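Local coordinates for protein TgTwinScan_2721 - E2 domain (Toxoplasma gondii, PDB 2F4Z) that probably acts as an E2 ubiquitin-conjugating enzyme, carrying activated ubiquitin as a thioester and passing it on toward a substrate, at residues Q34-K39 against D103-P108; A42-L47 against T143-L148; Q68-G71 against W77-F80; V114-H119 against K184-T189; P158-P163 against K170-N175. All blocks are in the same frame, centred on the assembly; numbering follows the deposited sequence.

Contact 1. Residues Q34-K39 against D103-P108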
# COMPACT_ATOMS: atom_id res chain seq x y z
N GLN A 34 4.19 0.75 19.10
CA GLN A 34 3.04 -0.05 19.54
C GLN A 34 1.69 0.43 19.03
O GLN A 34 0.86 -0.39 18.62
CB GLN A 34 3.07 -0.31 21.04
CG GLN A 34 3.90 -1.58 21.31
CD GLN A 34 4.99 -1.40 22.36
OE1 GLN A 34 4.95 -0.43 23.16
NE2 GLN A 34 5.97 -2.33 22.37
N ALA A 35 1.49 1.75 19.00
CA ALA A 35 0.26 2.30 18.47
C ALA A 35 -0.00 1.88 16.99
O ALA A 35 -1.14 1.53 16.62
CB ALA A 35 0.27 3.82 18.61
N ARG A 36 1.05 1.92 16.16
CA ARG A 36 0.93 1.48 14.77
C ARG A 36 0.54 0.01 14.67
O ARG A 36 -0.42 -0.35 13.97
CB ARG A 36 2.22 1.70 13.95
CG ARG A 36 1.95 1.25 12.50
CD ARG A 36 3.12 1.40 11.62
NE ARG A 36 2.99 0.61 10.37
CZ ARG A 36 3.32 1.05 9.15
NH1 ARG A 36 3.69 2.30 8.96
NH2 ARG A 36 3.28 0.23 8.10
N LEU A 37 1.24 -0.83 15.42
CA LEU A 37 1.01 -2.26 15.33
C LEU A 37 -0.40 -2.64 15.81
O LEU A 37 -1.12 -3.41 15.12
CB LEU A 37 2.14 -3.04 16.04
CG LEU A 37 3.47 -3.22 15.30
CD1 LEU A 37 4.49 -3.92 16.20
CD2 LEU A 37 3.22 -4.09 14.06
N LEU A 38 -0.85 -2.00 16.90
CA LEU A 38 -2.25 -2.18 17.39
C LEU A 38 -3.34 -1.72 16.41
O LEU A 38 -4.37 -2.38 16.25
CB LEU A 38 -2.43 -1.51 18.77
CG LEU A 38 -1.79 -2.37 19.87
CD1 LEU A 38 -1.56 -1.57 21.13
CD2 LEU A 38 -2.66 -3.61 20.11
N LYS A 39 -3.11 -0.62 15.71
CA LYS A 39 -4.04 -0.13 14.73
C LYS A 39 -4.04 -0.98 13.47
O LYS A 39 -5.11 -1.17 12.89
CB LYS A 39 -3.73 1.31 14.36
CG LYS A 39 -4.56 1.76 13.15
CD LYS A 39 -5.08 3.15 13.27
CE LYS A 39 -6.08 3.38 12.11
NZ LYS A 39 -5.46 3.06 10.74
N ASP A 103 12.65 -2.47 14.50
CA ASP A 103 12.60 -1.19 13.76
C ASP A 103 11.55 -1.24 12.65
O ASP A 103 11.63 -0.47 11.71
CB ASP A 103 13.98 -0.81 13.18
CG ASP A 103 14.90 -0.20 14.24
OD1 ASP A 103 16.14 -0.13 14.02
OD2 ASP A 103 14.40 0.22 15.30
N TYR A 104 10.59 -2.18 12.74
CA TYR A 104 9.38 -2.07 11.94
C TYR A 104 8.85 -0.66 12.21
O TYR A 104 8.91 -0.19 13.32
CB TYR A 104 8.37 -3.14 12.35
CG TYR A 104 7.10 -3.11 11.52
CD1 TYR A 104 7.03 -3.81 10.30
CD2 TYR A 104 5.94 -2.42 11.97
CE1 TYR A 104 5.88 -3.79 9.55
CE2 TYR A 104 4.79 -2.40 11.22
CZ TYR A 104 4.75 -3.11 10.03
OH TYR A 104 3.61 -3.05 9.27
N PRO A 105 8.30 0.03 11.20
CA PRO A 105 7.94 -0.38 9.87
C PRO A 105 9.05 -0.15 8.84
O PRO A 105 8.86 -0.43 7.69
CB PRO A 105 6.74 0.48 9.60
CG PRO A 105 6.98 1.73 10.37
CD PRO A 105 7.97 1.45 11.43
N TYR A 106 10.20 0.39 9.25
CA TYR A 106 11.28 0.64 8.30
C TYR A 106 11.78 -0.69 7.81
O TYR A 106 12.06 -0.80 6.66
CB TYR A 106 12.46 1.39 8.95
CG TYR A 106 12.06 2.74 9.48
CD1 TYR A 106 12.11 2.99 10.84
CD2 TYR A 106 11.63 3.76 8.62
CE1 TYR A 106 11.76 4.24 11.35
CE2 TYR A 106 11.28 5.01 9.12
CZ TYR A 106 11.34 5.24 10.49
OH TYR A 106 11.02 6.47 11.04
N ASN A 107 11.93 -1.66 8.71
CA ASN A 107 12.25 -3.03 8.37
C ASN A 107 11.02 -3.96 8.22
O ASN A 107 10.05 -3.88 9.01
CB ASN A 107 13.21 -3.62 9.40
CG ASN A 107 14.57 -2.89 9.43
OD1 ASN A 107 15.27 -2.90 10.47
ND2 ASN A 107 14.98 -2.29 8.27
N PRO A 108 11.03 -4.82 7.18
CA PRO A 108 9.81 -5.60 6.93
C PRO A 108 9.58 -6.72 7.96
O PRO A 108 10.53 -7.18 8.59
CB PRO A 108 10.00 -6.15 5.50
CG PRO A 108 11.51 -6.19 5.36
CD PRO A 108 12.07 -5.06 6.16
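Arg36 reaches out of helix 33-46 and lays its guanidinium against Pro105 and Tyr104. With CG anti to the backbone N (chi1 -178°) and the chain extended as far as NE, the group lands beyond the helix surface, where Pro105 CB lies over the centre of one face, 3.5 Å from Arg36 CZ. The neighbouring Pro105 CG meets Arg36 NH1 at 3.6 Å. Pro105 CB also stands 3.8 Å above the middle of the Tyr104 ring, so one proline methylene is shared by two flat groups whose planes are perpendicular. Arg36 crosses the tyrosine at about a right angle, its NE 3.6 Å from Tyr104 CE2. The polar ends converge on Glu40, one turn further along the helix: its OE2 forms a salt bridge with Arg36 NE and a hydrogen bond with Tyr104 OH, while Arg36 NH1 is held by the carbonyl of Pro140. These bonds fix the rotation of the guanidinium and would probably keep Glu40 ionised.

Leu37, next in sequence, adds an aliphatic contact. Its CD2 lies 3.7 Å from Tyr104 CE2 and approaches the ring obliquely. The Tyr104-Pro105 peptide is cis, which folds the proline back over the tyrosine.

In E2 enzymes this end of the fold, made by the N-terminal helix and the loop between the third and fourth strands, commonly meets E3 ligases. Here that loop joins strands 93-99 and 110-113; Leu37 and Tyr104 both rest on Ile144 of helix 144-156, and the Pro105 carbonyl is hydrogen-bonded to Trp138 NE1.

Contact 2. Residues A42-L47 against T143-L148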
# COMPACT_ATOMS: atom_id res chain seq x y z
N ALA A 42 -6.22 -3.96 14.54
CA ALA A 42 -7.60 -3.50 14.46
C ALA A 42 -8.13 -3.37 13.03
O ALA A 42 -9.26 -3.77 12.76
CB ALA A 42 -7.76 -2.14 15.19
N ASP A 43 -7.37 -2.75 12.12
CA ASP A 43 -7.90 -2.62 10.77
C ASP A 43 -7.98 -3.98 10.11
O ASP A 43 -8.92 -4.26 9.37
CB ASP A 43 -7.12 -1.59 9.91
CG ASP A 43 -7.15 -0.17 10.52
OD1 ASP A 43 -8.01 0.14 11.37
OD2 ASP A 43 -6.28 0.65 10.20
N ILE A 44 -7.02 -4.87 10.39
CA ILE A 44 -7.08 -6.19 9.77
C ILE A 44 -8.46 -6.84 10.14
O ILE A 44 -9.19 -7.33 9.28
CB ILE A 44 -5.88 -7.13 10.17
CG1 ILE A 44 -4.61 -6.69 9.48
CG2 ILE A 44 -6.18 -8.58 9.75
CD1 ILE A 44 -3.32 -7.27 10.06
N GLN A 45 -8.82 -6.80 11.42
CA GLN A 45 -10.10 -7.36 11.88
C GLN A 45 -11.32 -6.64 11.32
O GLN A 45 -12.29 -7.28 10.92
CB GLN A 45 -10.19 -7.33 13.41
CG GLN A 45 -11.65 -7.34 13.88
CD GLN A 45 -11.82 -8.09 15.14
OE1 GLN A 45 -11.69 -9.33 15.17
NE2 GLN A 45 -12.11 -7.35 16.22
N GLN A 46 -11.28 -5.32 11.30
CA GLN A 46 -12.38 -4.53 10.78
C GLN A 46 -12.68 -4.86 9.29
O GLN A 46 -13.85 -4.80 8.88
CB GLN A 46 -12.09 -3.05 11.04
CG GLN A 46 -12.76 -2.03 10.14
CD GLN A 46 -11.77 -0.96 9.69
OE1 GLN A 46 -11.20 -0.24 10.54
NE2 GLN A 46 -11.53 -0.86 8.37
N LEU A 47 -11.66 -5.29 8.52
CA LEU A 47 -11.83 -5.59 7.08
C LEU A 47 -12.34 -7.00 6.73
O LEU A 47 -12.70 -7.81 7.60
CB LEU A 47 -10.55 -5.29 6.29
CG LEU A 47 -10.14 -3.97 5.58
CD1 LEU A 47 -11.32 -3.11 4.99
CD2 LEU A 47 -9.20 -3.13 6.42
N THR A 143 1.58 -2.34 4.76
CA THR A 143 1.14 -2.88 6.03
C THR A 143 1.34 -4.38 6.00
O THR A 143 1.50 -4.94 4.92
CB THR A 143 -0.35 -2.58 6.24
OG1 THR A 143 -1.11 -3.24 5.22
CG2 THR A 143 -0.59 -1.06 6.13
N ILE A 144 1.35 -5.00 7.17
CA ILE A 144 1.25 -6.47 7.31
C ILE A 144 0.10 -7.06 6.46
O ILE A 144 0.26 -8.09 5.79
CB ILE A 144 1.16 -6.85 8.80
CG1 ILE A 144 2.52 -6.57 9.49
CG2 ILE A 144 0.76 -8.30 9.00
CD1 ILE A 144 2.42 -6.25 10.93
N ARG A 145 -1.07 -6.41 6.47
CA ARG A 145 -2.18 -6.81 5.57
C ARG A 145 -1.92 -6.91 4.06
O ARG A 145 -2.33 -7.88 3.41
CB ARG A 145 -3.39 -5.91 5.76
CG ARG A 145 -4.63 -6.53 5.10
CD ARG A 145 -5.93 -5.88 5.65
NE ARG A 145 -7.07 -6.66 5.17
CZ ARG A 145 -7.73 -6.41 4.04
NH1 ARG A 145 -7.40 -5.39 3.27
NH2 ARG A 145 -8.74 -7.19 3.69
N THR A 146 -1.34 -5.87 3.49
CA THR A 146 -0.87 -5.89 2.10
C THR A 146 0.15 -7.03 1.89
O THR A 146 0.10 -7.64 0.88
CB THR A 146 -0.31 -4.50 1.62
OG1 THR A 146 0.87 -4.20 2.37
CG2 THR A 146 -1.29 -3.39 1.93
N ALA A 147 1.03 -7.33 2.86
CA ALA A 147 1.88 -8.53 2.74
C ALA A 147 1.09 -9.85 2.66
O ALA A 147 1.36 -10.63 1.75
CB ALA A 147 3.01 -8.61 3.80
N LEU A 148 0.14 -10.06 3.58
CA LEU A 148 -0.79 -11.20 3.56
C LEU A 148 -1.59 -11.30 2.27
O LEU A 148 -1.73 -12.38 1.68
CB LEU A 148 -1.74 -11.24 4.80
CG LEU A 148 -1.11 -11.32 6.21
CD1 LEU A 148 -2.17 -11.22 7.29
CD2 LEU A 148 -0.25 -12.55 6.46
O HOH W 1 -8.38 -8.27 6.86
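Two torsions bring Ile44 and Arg145 alongside each other. In Ile44, CG1 is anti to the carbonyl carbon (chi1 -73°), which turns this branch toward helix 144-156; in Arg145, CG is anti to the backbone N (chi1 -166°) and the chain runs on extended, back toward helix 33-46. The two side chains slide past one another in opposite directions, with Ile44 CG1 4.0 Å from Arg145 CB. On the inner side, Ile44 CD1 meets Ile144 CG2 more loosely, at 4.3 Å.

Further out, Leu47 crosses the arginine at about a right angle and places CG 3.7 Å above the centre of the guanidinium, with its CB 3.7 Å from Arg145 NH2. A water ties the polar atoms together: it donates to Ile44 O at 2.7 Å and accepts from Arg145 NE at the same 2.7 Å, bridging the C-terminal turn of one helix to the first turn of the other.

This is where the N-terminal helix of the ubiquitin-conjugating fold meets the start of the long helix 144-156, both lying against the antiparallel sheet; Ile44 and Ile144 also touch Trp77 of strand 77-82. Thr143 is the N-cap of the second helix. Its OG1 accepts from Thr146 N at 3.2 Å in a nearly straight bond (175°), and its carbonyl takes both the Thr146 hydroxyl and Ala147 N. Ile144 N donates to Glu40 OE1.

Contact 3. Residues Q68-G71 against W77-F80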
# COMPACT_ATOMS: atom_id res chain seq x y z
N GLN A 68 -3.54 -12.59 14.51
CA GLN A 68 -3.64 -12.53 15.94
C GLN A 68 -2.28 -12.35 16.46
O GLN A 68 -1.33 -12.92 15.90
CB GLN A 68 -4.09 -13.87 16.49
CG GLN A 68 -5.46 -14.19 16.09
CD GLN A 68 -5.83 -15.60 16.43
OE1 GLN A 68 -4.98 -16.45 16.79
NE2 GLN A 68 -7.11 -15.88 16.30
N ILE A 69 -2.17 -11.65 17.59
CA ILE A 69 -0.93 -11.66 18.30
C ILE A 69 -0.77 -12.97 19.03
O ILE A 69 -1.74 -13.70 19.22
CB ILE A 69 -0.61 -10.36 19.15
CG1 ILE A 69 -0.95 -10.56 20.60
CG2 ILE A 69 -1.15 -9.05 18.50
CD1 ILE A 69 -0.62 -9.35 21.40
N VAL A 70 0.48 -13.27 19.38
CA VAL A 70 0.88 -14.52 19.95
C VAL A 70 1.55 -14.32 21.30
O VAL A 70 2.50 -13.54 21.42
CB VAL A 70 1.84 -15.26 18.99
CG1 VAL A 70 2.52 -16.46 19.70
CG2 VAL A 70 1.07 -15.69 17.75
N GLY A 71 1.05 -14.99 22.33
CA GLY A 71 1.73 -15.04 23.65
C GLY A 71 1.74 -13.70 24.38
O GLY A 71 2.68 -13.44 25.17
N TRP A 77 3.13 -12.42 15.65
CA TRP A 77 1.75 -12.62 15.20
C TRP A 77 1.62 -13.93 14.46
O TRP A 77 2.61 -14.52 13.97
CB TRP A 77 1.30 -11.54 14.19
CG TRP A 77 1.12 -10.08 14.62
CD1 TRP A 77 1.61 -9.47 15.75
CD2 TRP A 77 0.47 -9.07 13.86
NE1 TRP A 77 1.29 -8.13 15.74
CE2 TRP A 77 0.58 -7.85 14.59
CE3 TRP A 77 -0.21 -9.06 12.63
CZ2 TRP A 77 0.05 -6.63 14.12
CZ3 TRP A 77 -0.75 -7.84 12.17
CH2 TRP A 77 -0.63 -6.65 12.92
N ARG A 78 0.38 -14.34 14.32
CA ARG A 78 -0.01 -15.45 13.49
C ARG A 78 -0.90 -14.86 12.40
O ARG A 78 -1.77 -14.03 12.72
CB ARG A 78 -0.82 -16.39 14.35
CG ARG A 78 -0.84 -17.76 13.91
CD ARG A 78 -1.76 -18.52 14.91
NE ARG A 78 -1.16 -18.68 16.23
CZ ARG A 78 -0.22 -19.59 16.51
NH1 ARG A 78 0.23 -20.39 15.53
NH2 ARG A 78 0.27 -19.69 17.75
N GLY A 79 -0.61 -15.17 11.13
CA GLY A 79 -1.42 -14.73 9.99
C GLY A 79 -2.25 -15.92 9.50
O GLY A 79 -1.86 -17.06 9.69
N PHE A 80 -3.42 -15.62 8.93
CA PHE A 80 -4.36 -16.62 8.41
C PHE A 80 -4.75 -16.17 7.06
O PHE A 80 -5.07 -15.00 6.88
CB PHE A 80 -5.63 -16.74 9.28
CG PHE A 80 -5.30 -17.12 10.68
CD1 PHE A 80 -5.26 -16.17 11.69
CD2 PHE A 80 -4.89 -18.42 10.96
CE1 PHE A 80 -4.89 -16.54 12.95
CE2 PHE A 80 -4.50 -18.77 12.20
CZ PHE A 80 -4.52 -17.84 13.20
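Gln68 and Arg78 exchange both of their backbone polar groups. Gln68 N donates to Arg78 O at 2.9 Å, and Arg78 N returns a shorter bond of 2.7 Å to Gln68 O. Gln68 O also receives a CA-H...O contact from Trp77, whose CA lies 3.2 Å away, so this carbonyl is approached by two residues of strand 77-82. Beyond this hydrogen-bonded pair, Val70 is bonded through its backbone to Arg76 at one end and Phe80 to Ser66 at the other.

These strands form the first antiparallel hairpin of the ubiquitin-conjugating fold, with strand 65-70 at the margin of the sheet. Strand 77-82 is satisfied on its other side as well, where Trp77 and Gly79 bond to Ile98 and Leu96 of strand 93-99. The axes of the short strands 68-70 and 77-80 make 145° between their N-to-C directions, so the antiparallel pair is twisted.

Ile69 and Trp77 make the adjoining non-hydrogen-bonded pair. Ile69 CG2 rests 3.8 Å from Trp77 NE1, but the indole N-H is spent on the carbonyl of Ile74 in the turn, which fixes the ring's rotation. On the other face, the extended Gln68 chain crosses Phe80: its CD lies 3.7 Å from Phe80 CE1, the amide plane is turned 73° from the ring, and CG lies at the ring edge. Val70 CG2 sits over the opposing backbone, 3.8 Å from Arg78 N.

Contact 4. Residues V114-H119 against K184-T189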
# COMPACT_ATOMS: atom_id res chain seq x y z
N VAL A 114 3.34 -21.80 8.42
CA VAL A 114 3.35 -22.89 9.42
C VAL A 114 2.63 -24.11 8.81
O VAL A 114 3.19 -25.19 8.83
CB VAL A 114 2.68 -22.44 10.72
CG1 VAL A 114 2.41 -23.63 11.67
CG2 VAL A 114 3.54 -21.34 11.36
N THR A 115 1.44 -23.91 8.23
CA THR A 115 0.70 -24.97 7.50
C THR A 115 1.54 -25.50 6.31
O THR A 115 2.04 -24.70 5.49
CB THR A 115 -0.58 -24.41 6.91
OG1 THR A 115 -1.37 -23.77 7.92
CG2 THR A 115 -1.39 -25.52 6.19
N LYS A 116 1.72 -26.83 6.22
CA LYS A 116 2.35 -27.47 5.03
C LYS A 116 1.59 -27.13 3.75
O LYS A 116 0.34 -27.23 3.66
CB LYS A 116 2.48 -29.01 5.21
CG LYS A 116 3.52 -29.51 6.22
CD LYS A 116 4.94 -29.02 5.80
CE LYS A 116 6.15 -29.77 6.43
NZ LYS A 116 6.25 -29.74 7.95
N ILE A 117 2.34 -26.72 2.73
CA ILE A 117 1.72 -26.30 1.45
C ILE A 117 2.67 -26.72 0.30
O ILE A 117 3.93 -26.77 0.47
CB ILE A 117 1.40 -24.78 1.45
CG1 ILE A 117 0.61 -24.36 0.19
CG2 ILE A 117 2.70 -23.97 1.76
CD1 ILE A 117 -0.05 -22.96 0.25
N TRP A 118 2.08 -27.12 -0.81
CA TRP A 118 2.81 -27.57 -2.00
C TRP A 118 2.74 -26.46 -3.03
O TRP A 118 1.73 -26.32 -3.69
CB TRP A 118 2.12 -28.79 -2.56
CG TRP A 118 2.93 -29.53 -3.60
CD1 TRP A 118 2.69 -29.59 -4.99
CD2 TRP A 118 4.10 -30.31 -3.36
NE1 TRP A 118 3.66 -30.37 -5.58
CE2 TRP A 118 4.53 -30.82 -4.62
CE3 TRP A 118 4.82 -30.63 -2.22
CZ2 TRP A 118 5.63 -31.64 -4.73
CZ3 TRP A 118 5.94 -31.42 -2.34
CH2 TRP A 118 6.34 -31.93 -3.61
N HIS A 119 3.80 -25.64 -3.14
CA HIS A 119 3.75 -24.45 -4.05
C HIS A 119 5.20 -24.20 -4.46
O HIS A 119 6.07 -24.32 -3.60
CB HIS A 119 3.16 -23.24 -3.26
CG HIS A 119 2.85 -22.02 -4.09
ND1 HIS A 119 3.83 -21.19 -4.60
CD2 HIS A 119 1.67 -21.50 -4.51
CE1 HIS A 119 3.27 -20.23 -5.30
NE2 HIS A 119 1.96 -20.36 -5.23
N LYS A 184 -3.68 -29.79 -4.24
CA LYS A 184 -5.02 -30.04 -3.73
C LYS A 184 -5.10 -31.10 -2.61
O LYS A 184 -5.83 -30.91 -1.63
CB LYS A 184 -6.00 -30.33 -4.87
CG LYS A 184 -7.28 -30.92 -4.36
CD LYS A 184 -8.38 -30.93 -5.40
CE LYS A 184 -9.64 -31.56 -4.79
NZ LYS A 184 -10.50 -32.22 -5.84
N LEU A 185 -4.34 -32.18 -2.72
CA LEU A 185 -4.31 -33.18 -1.66
C LEU A 185 -3.64 -32.62 -0.39
O LEU A 185 -4.11 -32.89 0.72
CB LEU A 185 -3.59 -34.45 -2.09
CG LEU A 185 -3.47 -35.61 -1.07
CD1 LEU A 185 -4.88 -36.16 -0.76
CD2 LEU A 185 -2.57 -36.68 -1.65
N TRP A 186 -2.53 -31.89 -0.55
CA TRP A 186 -1.88 -31.21 0.60
C TRP A 186 -2.85 -30.24 1.25
O TRP A 186 -2.93 -30.21 2.45
CB TRP A 186 -0.59 -30.52 0.22
CG TRP A 186 0.61 -31.43 0.25
CD1 TRP A 186 0.70 -32.67 -0.30
CD2 TRP A 186 1.93 -31.11 0.75
NE1 TRP A 186 1.96 -33.17 -0.14
CE2 TRP A 186 2.75 -32.23 0.48
CE3 TRP A 186 2.49 -30.01 1.41
CZ2 TRP A 186 4.09 -32.30 0.91
CZ3 TRP A 186 3.81 -30.06 1.83
CH2 TRP A 186 4.61 -31.19 1.57
N THR A 187 -3.60 -29.48 0.47
CA THR A 187 -4.67 -28.59 1.01
C THR A 187 -5.72 -29.38 1.87
O THR A 187 -6.03 -29.01 3.02
CB THR A 187 -5.31 -27.79 -0.16
OG1 THR A 187 -4.30 -26.95 -0.77
CG2 THR A 187 -6.44 -26.88 0.32
N GLU A 188 -6.19 -30.50 1.34
CA GLU A 188 -7.24 -31.30 1.98
C GLU A 188 -6.68 -31.95 3.21
O GLU A 188 -7.37 -32.06 4.19
CB GLU A 188 -7.78 -32.37 1.01
CG GLU A 188 -8.57 -31.69 -0.12
CD GLU A 188 -9.01 -32.59 -1.31
OE1 GLU A 188 -8.22 -33.46 -1.80
OE2 GLU A 188 -10.15 -32.33 -1.79
N THR A 189 -5.41 -32.29 3.17
CA THR A 189 -4.76 -32.99 4.23
C THR A 189 -4.30 -32.08 5.39
O THR A 189 -4.50 -32.42 6.54
CB THR A 189 -3.56 -33.75 3.67
OG1 THR A 189 -4.03 -34.69 2.72
CG2 THR A 189 -2.81 -34.48 4.76
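Trp186 of helix 176-190 drives its indole into the loop that follows strand 110-113, where Trp118, Ile117 and Lys116 receive it. Its CG is anti to the carbonyl carbon (chi1 -86°), and the ring is thereby carried off the helix toward the loop. Over one face lies Trp118: its CE3 stands 3.6 Å above the plane, toward the rim of the indole, and is nearest to Trp186 CZ2. The two six-membered rings are 5.0 Å apart at their centroids with planes at 53°, an oblique meeting. At the rim, Ile117 N lies in the indole plane, 3.5 Å from Trp186 CE3, while Ile117 O is 3.6 Å from Trp186 CZ3. Lys116 takes part through its methylene, CB lying 3.8 Å from Trp186 CZ3.

Next on the helix, Thr187 turns its hydroxyl back to the carbonyl of Ala183 and packs on Tyr89 and Phe94. Phe190, one turn past Trp186, meets that indole edge-to-face, while the Phe179 ring meets Trp118 with planes only about 30° apart.

The loop leads into His119, first residue of the His-Pro-Asn motif characteristic of E2 enzymes. No hydrogen bond spans these two segments, so the C-terminal helix is joined to the loop here by aromatic and backbone van der Waals contacts, with the lysine contributing carbon rather than charge.

Contact 5. Residues P158-P163 against K170-N175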
# COMPACT_ATOMS: atom_id res chain seq x y z
N PRO A 158 1.28 -19.22 -9.13
CA PRO A 158 2.52 -19.96 -8.97
C PRO A 158 3.52 -19.74 -10.11
O PRO A 158 3.13 -19.72 -11.29
CB PRO A 158 2.05 -21.42 -8.97
CG PRO A 158 0.65 -21.36 -8.56
CD PRO A 158 0.12 -20.13 -9.18
N VAL A 159 4.79 -19.57 -9.74
CA VAL A 159 5.88 -19.27 -10.66
C VAL A 159 6.99 -20.32 -10.56
O VAL A 159 7.82 -20.28 -9.64
CB VAL A 159 6.42 -17.83 -10.42
CG1 VAL A 159 7.90 -17.73 -10.75
CG2 VAL A 159 5.60 -16.81 -11.20
N PRO A 160 6.98 -21.29 -11.48
CA PRO A 160 8.02 -22.33 -11.54
C PRO A 160 9.38 -21.73 -11.70
O PRO A 160 10.35 -22.18 -11.06
CB PRO A 160 7.68 -23.10 -12.83
CG PRO A 160 6.24 -22.80 -13.10
CD PRO A 160 5.92 -21.47 -12.49
N THR A 161 9.41 -20.70 -12.56
CA THR A 161 10.61 -20.01 -13.08
C THR A 161 11.59 -19.55 -12.00
O THR A 161 12.81 -19.60 -12.20
CB THR A 161 10.21 -18.73 -13.85
OG1 THR A 161 10.12 -17.66 -12.91
CG2 THR A 161 8.85 -18.90 -14.61
N ASP A 162 11.05 -19.11 -10.87
CA ASP A 162 11.86 -18.53 -9.80
C ASP A 162 11.39 -19.02 -8.46
O ASP A 162 10.66 -18.29 -7.78
CB ASP A 162 11.77 -16.98 -9.84
CG ASP A 162 12.87 -16.30 -9.00
OD1 ASP A 162 12.71 -15.07 -8.71
OD2 ASP A 162 13.88 -16.97 -8.63
N PRO A 163 11.82 -20.25 -8.06
CA PRO A 163 11.20 -21.03 -6.98
C PRO A 163 11.98 -21.14 -5.67
O PRO A 163 13.21 -21.07 -5.68
CB PRO A 163 11.13 -22.43 -7.62
CG PRO A 163 12.46 -22.48 -8.49
CD PRO A 163 12.93 -21.02 -8.67
N LYS A 170 10.44 -28.59 -10.06
CA LYS A 170 10.71 -29.70 -10.99
C LYS A 170 9.44 -30.42 -11.43
O LYS A 170 9.22 -30.65 -12.65
CB LYS A 170 11.68 -30.69 -10.37
CG LYS A 170 12.26 -31.65 -11.40
CD LYS A 170 13.66 -32.10 -10.98
CE LYS A 170 13.64 -33.31 -10.07
NZ LYS A 170 13.69 -34.60 -10.85
N MET A 171 8.59 -30.78 -10.46
CA MET A 171 7.32 -31.46 -10.75
C MET A 171 6.37 -30.63 -11.59
O MET A 171 5.54 -31.15 -12.31
CB MET A 171 6.59 -31.86 -9.44
CG MET A 171 5.14 -32.23 -9.69
SD MET A 171 4.23 -32.78 -8.25
CE MET A 171 5.41 -33.88 -7.50
N MET A 172 6.45 -29.32 -11.47
CA MET A 172 5.44 -28.47 -12.07
C MET A 172 5.74 -28.33 -13.57
O MET A 172 4.87 -27.96 -14.38
CB MET A 172 5.50 -27.12 -11.38
CG MET A 172 4.22 -26.37 -11.40
SD MET A 172 4.53 -24.75 -10.64
CE MET A 172 3.02 -24.02 -11.23
N ILE A 173 7.00 -28.61 -13.90
CA ILE A 173 7.53 -28.55 -15.27
C ILE A 173 7.25 -29.93 -15.96
O ILE A 173 6.45 -30.02 -16.90
CB ILE A 173 9.06 -28.14 -15.23
CG1 ILE A 173 9.24 -26.74 -14.60
CG2 ILE A 173 9.73 -28.23 -16.60
CD1 ILE A 173 10.68 -26.43 -14.06
N GLU A 174 7.88 -30.98 -15.44
CA GLU A 174 7.64 -32.37 -15.84
C GLU A 174 6.15 -32.79 -15.91
O GLU A 174 5.67 -33.43 -16.89
CB GLU A 174 8.38 -33.28 -14.86
CG GLU A 174 9.91 -33.02 -14.71
CD GLU A 174 10.52 -34.02 -13.74
OE1 GLU A 174 9.73 -34.83 -13.21
OE2 GLU A 174 11.76 -34.01 -13.50
N ASN A 175 5.38 -32.44 -14.87
CA ASN A 175 4.06 -32.99 -14.74
C ASN A 175 3.21 -32.04 -13.94
O ASN A 175 3.04 -32.20 -12.71
CB ASN A 175 4.11 -34.41 -14.10
CG ASN A 175 2.76 -35.12 -14.11
OD1 ASN A 175 1.73 -34.51 -14.30
ND2 ASN A 175 2.78 -36.43 -13.87
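Met172 is the bump of this contact, and Pro158 and Pro160 form the hollow that receives it. The methionine leaves helix 166-174 with CG anti to its backbone N (chi1 -153°) and stays extended to the methyl, which gives it the full length needed to reach the loop. Its CE fits against Pro158 CB at 3.6 Å, and its sulfur comes equally near Pro160 CG, 3.6 Å from Met172 SD. The methyl also lies 3.9 Å from Pro160 CG and sits in the angle between the two pyrrolidine rings, touching both; Pro160 crosses the methionine at about a right angle. Beside it Ile173 adds a second, shallower bump, its CG1 4.3 Å from Pro160 CB. Pro120 and Phe179 pack on Met172 too.

The loop 158-163 follows the long helix 144-156, and Val159 N is bonded to the side chain of Asn121, the last residue of the E2 His-Pro-Asn motif. Pro158 in turn rests on His119 and Pro120. At the far end of the helix, Asn175 caps the next one, 176-190, with OD1 accepting from Leu178 N.

Polar groups stay out of the interface: Lys170 and Glu174 form a salt bridge along the helix, NZ 3.3 Å from OE2, its hydrogen bond weak. What joins loop and helix is thus apolar, a flexible thioether fitted against two rigid rings without any directional bond.

Contacts 1, 2 and 3 gather at the N-terminal end of the elongated fold. Contacts 1 and 2 share helix 33-46, with centres 12 Å apart, and cross along the chain; the hairpin of contact 3 lies within the span of both, 12 Å from contact 2 centre to centre, and touches it where Trp77 meets Ile44 and Ile144. Contact 1 closes before contacts 4 and 5 open. These two, 16 Å apart centre to centre, meet through Trp118 and Met171, contact 5 falling within the interval of contact 4. The probable E3-facing end, contacts 1 and 2, thus stands apart from contacts 4 and 5; contact 3 comes nearest to bridging them, nearest atoms about 5 Å from contact 4 without touching.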